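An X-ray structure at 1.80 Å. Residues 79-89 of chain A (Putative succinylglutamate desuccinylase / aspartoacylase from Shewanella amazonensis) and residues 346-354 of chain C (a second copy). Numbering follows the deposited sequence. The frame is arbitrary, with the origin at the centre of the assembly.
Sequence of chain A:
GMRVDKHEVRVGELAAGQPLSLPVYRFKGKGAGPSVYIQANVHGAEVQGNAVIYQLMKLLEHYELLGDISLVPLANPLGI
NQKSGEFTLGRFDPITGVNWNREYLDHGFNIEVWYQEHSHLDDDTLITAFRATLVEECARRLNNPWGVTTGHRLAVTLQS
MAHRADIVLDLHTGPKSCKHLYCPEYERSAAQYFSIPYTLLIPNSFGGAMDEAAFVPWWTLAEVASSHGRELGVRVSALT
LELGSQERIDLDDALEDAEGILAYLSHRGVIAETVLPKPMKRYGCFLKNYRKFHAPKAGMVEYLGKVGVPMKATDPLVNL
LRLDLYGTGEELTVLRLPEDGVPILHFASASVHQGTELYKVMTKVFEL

Chain A, residues 79-89: GINQKSGEFTL
Chain C, residues 346-354: HFASASVHQ

The most unusual feature of this contact is a single buried ammonium group that gathers almost all of its direct hydrogen bonding. K83(A) points toward chain C and folds its chain through chi1 to chi4 of m, m, t, m, so that NZ donates to S351(C) OG at 2.8 Å, to S351(C) O at 2.9 Å and to S349(C) OG at 3.1 Å. NZ also reaches T88(A) OG1 at 2.8 Å. Three N-H bonds thus share four neutral oxygens; no carboxylate pairs across the contact. Lysine suits the site because a long aliphatic arm carries a strong donor.

Chain A leaves a helix at I80(A), then makes a hairpin-like turn: S84(A) N bonds F87(A) O at 2.9 Å, and L89(A) N bonds Q82(A) O at 2.8 Å. G85(A), at phi/psi 63/-146, takes a positive phi that favours glycine. K83(A) and T88(A) (chi1 m) both face chain C, while Q82(A) and F87(A) point away. Chain C is extended at S351(C) (-122/123) and V352(C) (-126/151), with psi near zero at A348(C) and A350(C). S349(C) (t) and S351(C) (p) point toward chain A, short arms whose hydroxyls accept from NZ; A350(C) and V352(C) point away. S351(C) N bonds S349(C) OG at 3.3 Å.

From N81(A) to E86(A) the chains run roughly antiparallel, E86(A) CA lying 5.9 Å from A348(C) CA. A348(C) brings only a methyl, its CB 3.9 Å from E86(A) O. One water donates to E86(A) OE1 (2.7 Å) and accepts from A348(C) N (2.9 Å).

The lysine's aliphatic part packs too: K83(A) CE meets the edge of the F347(C) ring (chi1 t), 3.8 Å from CE2. At the other end, the imidazole of H353(C) (chi1 m) comes nearer than its sideways CA-to-CB bond suggests, and NE2 donates weakly to N81(A) O at 3.3 Å.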

# COMPACT_ATOMS: atom_id res chain seq x y z
N GLY A 79 2.39 -1.11 13.63
CA GLY A 79 1.09 -0.72 13.00
C GLY A 79 0.81 0.78 13.07
O GLY A 79 0.31 1.38 12.11
N ILE A 80 1.11 1.39 14.21
CA ILE A 80 0.89 2.82 14.47
C ILE A 80 1.66 3.69 13.45
O ILE A 80 1.19 4.71 12.97
CB ILE A 80 1.34 3.21 15.92
CG1 ILE A 80 0.39 2.59 16.97
CG2 ILE A 80 1.35 4.78 16.13
CD1 ILE A 80 0.89 2.62 18.43
N ASN A 81 2.88 3.26 13.13
CA ASN A 81 3.72 4.04 12.26
C ASN A 81 3.58 3.74 10.77
O ASN A 81 4.29 4.36 9.97
CB ASN A 81 5.16 3.81 12.68
CG ASN A 81 5.47 4.39 14.05
OD1 ASN A 81 4.88 5.41 14.45
ND2 ASN A 81 6.42 3.75 14.77
N GLN A 82 2.65 2.86 10.40
CA GLN A 82 2.52 2.42 9.01
C GLN A 82 1.52 3.29 8.26
O GLN A 82 0.34 3.22 8.53
CB GLN A 82 2.03 0.96 8.97
CG GLN A 82 1.98 0.32 7.57
CD GLN A 82 3.38 -0.11 7.04
OE1 GLN A 82 4.37 0.03 7.76
NE2 GLN A 82 3.43 -0.61 5.79
N LYS A 83 1.99 4.10 7.32
CA LYS A 83 1.10 4.90 6.48
C LYS A 83 0.99 4.34 5.06
O LYS A 83 1.94 3.74 4.53
CB LYS A 83 1.64 6.32 6.39
CG LYS A 83 1.44 7.16 7.65
CD LYS A 83 -0.04 7.72 7.68
CE LYS A 83 -0.31 8.70 8.83
NZ LYS A 83 -0.64 8.07 10.08
N SER A 84 -0.19 4.55 4.46
CA SER A 84 -0.44 4.28 3.03
C SER A 84 -1.31 5.43 2.59
O SER A 84 -2.47 5.55 3.03
CB SER A 84 -1.12 2.93 2.80
OG SER A 84 -1.34 2.74 1.41
N GLY A 85 -0.75 6.33 1.80
CA GLY A 85 -1.46 7.58 1.54
C GLY A 85 -1.59 8.33 2.87
O GLY A 85 -0.78 8.18 3.79
N GLU A 86 -2.70 9.06 3.03
CA GLU A 86 -2.94 9.90 4.21
C GLU A 86 -3.78 9.15 5.24
O GLU A 86 -4.72 9.70 5.82
CB GLU A 86 -3.68 11.17 3.72
CG GLU A 86 -2.93 11.86 2.60
CD GLU A 86 -3.83 12.56 1.56
OE1 GLU A 86 -4.92 13.04 1.95
OE2 GLU A 86 -3.43 12.60 0.35
N PHE A 87 -3.46 7.88 5.44
CA PHE A 87 -4.24 6.95 6.26
C PHE A 87 -3.25 5.99 6.89
O PHE A 87 -2.28 5.56 6.25
CB PHE A 87 -5.21 6.13 5.34
CG PHE A 87 -6.00 4.99 6.03
CD1 PHE A 87 -7.15 5.27 6.82
CD2 PHE A 87 -5.66 3.60 5.80
CE1 PHE A 87 -7.88 4.22 7.42
CE2 PHE A 87 -6.43 2.52 6.42
CZ PHE A 87 -7.52 2.82 7.22
N THR A 88 -3.48 5.65 8.15
CA THR A 88 -2.67 4.68 8.83
C THR A 88 -3.17 3.29 8.43
O THR A 88 -4.31 2.93 8.71
CB THR A 88 -2.80 4.81 10.35
OG1 THR A 88 -2.59 6.18 10.70
CG2 THR A 88 -1.78 3.90 11.01
N LEU A 89 -2.28 2.51 7.80
CA LEU A 89 -2.56 1.13 7.41
C LEU A 89 -2.14 0.28 8.62
O LEU A 89 -1.08 -0.37 8.63
CB LEU A 89 -1.79 0.79 6.12
CG LEU A 89 -2.16 -0.55 5.52
CD1 LEU A 89 -3.63 -0.48 4.94
CD2 LEU A 89 -1.14 -1.04 4.45
N HIS C 346 -6.04 20.48 6.23
CA HIS C 346 -5.13 19.78 7.12
C HIS C 346 -5.12 18.29 6.80
O HIS C 346 -6.01 17.72 6.15
CB HIS C 346 -5.42 20.09 8.62
CG HIS C 346 -6.66 19.47 9.19
ND1 HIS C 346 -6.84 18.10 9.33
CD2 HIS C 346 -7.76 20.04 9.75
CE1 HIS C 346 -8.00 17.86 9.92
NE2 HIS C 346 -8.56 19.02 10.22
N PHE C 347 -4.11 17.64 7.37
CA PHE C 347 -3.84 16.22 7.17
C PHE C 347 -5.04 15.43 7.62
O PHE C 347 -5.65 15.72 8.67
CB PHE C 347 -2.57 15.87 7.93
CG PHE C 347 -2.01 14.50 7.61
CD1 PHE C 347 -1.59 14.18 6.34
CD2 PHE C 347 -1.76 13.60 8.65
CE1 PHE C 347 -0.99 12.95 6.08
CE2 PHE C 347 -1.18 12.37 8.40
CZ PHE C 347 -0.81 12.05 7.11
N ALA C 348 -5.33 14.36 6.87
CA ALA C 348 -6.52 13.53 7.11
C ALA C 348 -6.41 12.47 8.18
O ALA C 348 -7.39 11.78 8.47
CB ALA C 348 -6.95 12.88 5.78
N SER C 349 -5.22 12.32 8.77
CA SER C 349 -4.96 11.32 9.79
C SER C 349 -4.47 12.05 11.07
O SER C 349 -4.00 13.19 11.01
CB SER C 349 -3.88 10.35 9.28
OG SER C 349 -3.29 9.67 10.35
N ALA C 350 -4.66 11.41 12.22
CA ALA C 350 -4.31 11.99 13.52
C ALA C 350 -2.89 11.63 13.96
O ALA C 350 -2.45 12.03 15.04
CB ALA C 350 -5.32 11.55 14.58
N SER C 351 -2.17 10.84 13.17
CA SER C 351 -0.83 10.42 13.58
C SER C 351 0.17 10.84 12.53
O SER C 351 0.03 10.56 11.33
CB SER C 351 -0.81 8.93 13.87
OG SER C 351 -1.26 8.22 12.77
N VAL C 352 1.15 11.61 12.99
CA VAL C 352 2.14 12.18 12.13
C VAL C 352 3.58 11.85 12.57
O VAL C 352 3.86 11.65 13.75
CB VAL C 352 1.99 13.75 12.03
CG1 VAL C 352 0.60 14.10 11.48
CG2 VAL C 352 2.26 14.51 13.38
N HIS C 353 4.44 11.81 11.58
CA HIS C 353 5.88 11.70 11.78
C HIS C 353 6.42 13.13 11.73
O HIS C 353 5.75 14.07 11.24
CB HIS C 353 6.51 10.84 10.65
CG HIS C 353 5.90 9.47 10.50
ND1 HIS C 353 5.63 8.63 11.57
CD2 HIS C 353 5.57 8.76 9.39
CE1 HIS C 353 5.11 7.50 11.12
NE2 HIS C 353 5.07 7.55 9.80
N GLN C 354 7.64 13.34 12.21
CA GLN C 354 8.24 14.65 12.00
C GLN C 354 8.26 14.90 10.48
O GLN C 354 8.61 14.03 9.67
CB GLN C 354 9.65 14.69 12.56
CG GLN C 354 10.25 16.07 12.48
CD GLN C 354 11.67 16.11 12.94
OE1 GLN C 354 12.46 15.22 12.66
NE2 GLN C 354 12.02 17.17 13.64
O HOH W 1 -1.15 5.81 14.02
O HOH W 2 -4.27 14.34 4.18
O HOH W 3 -7.04 8.91 6.82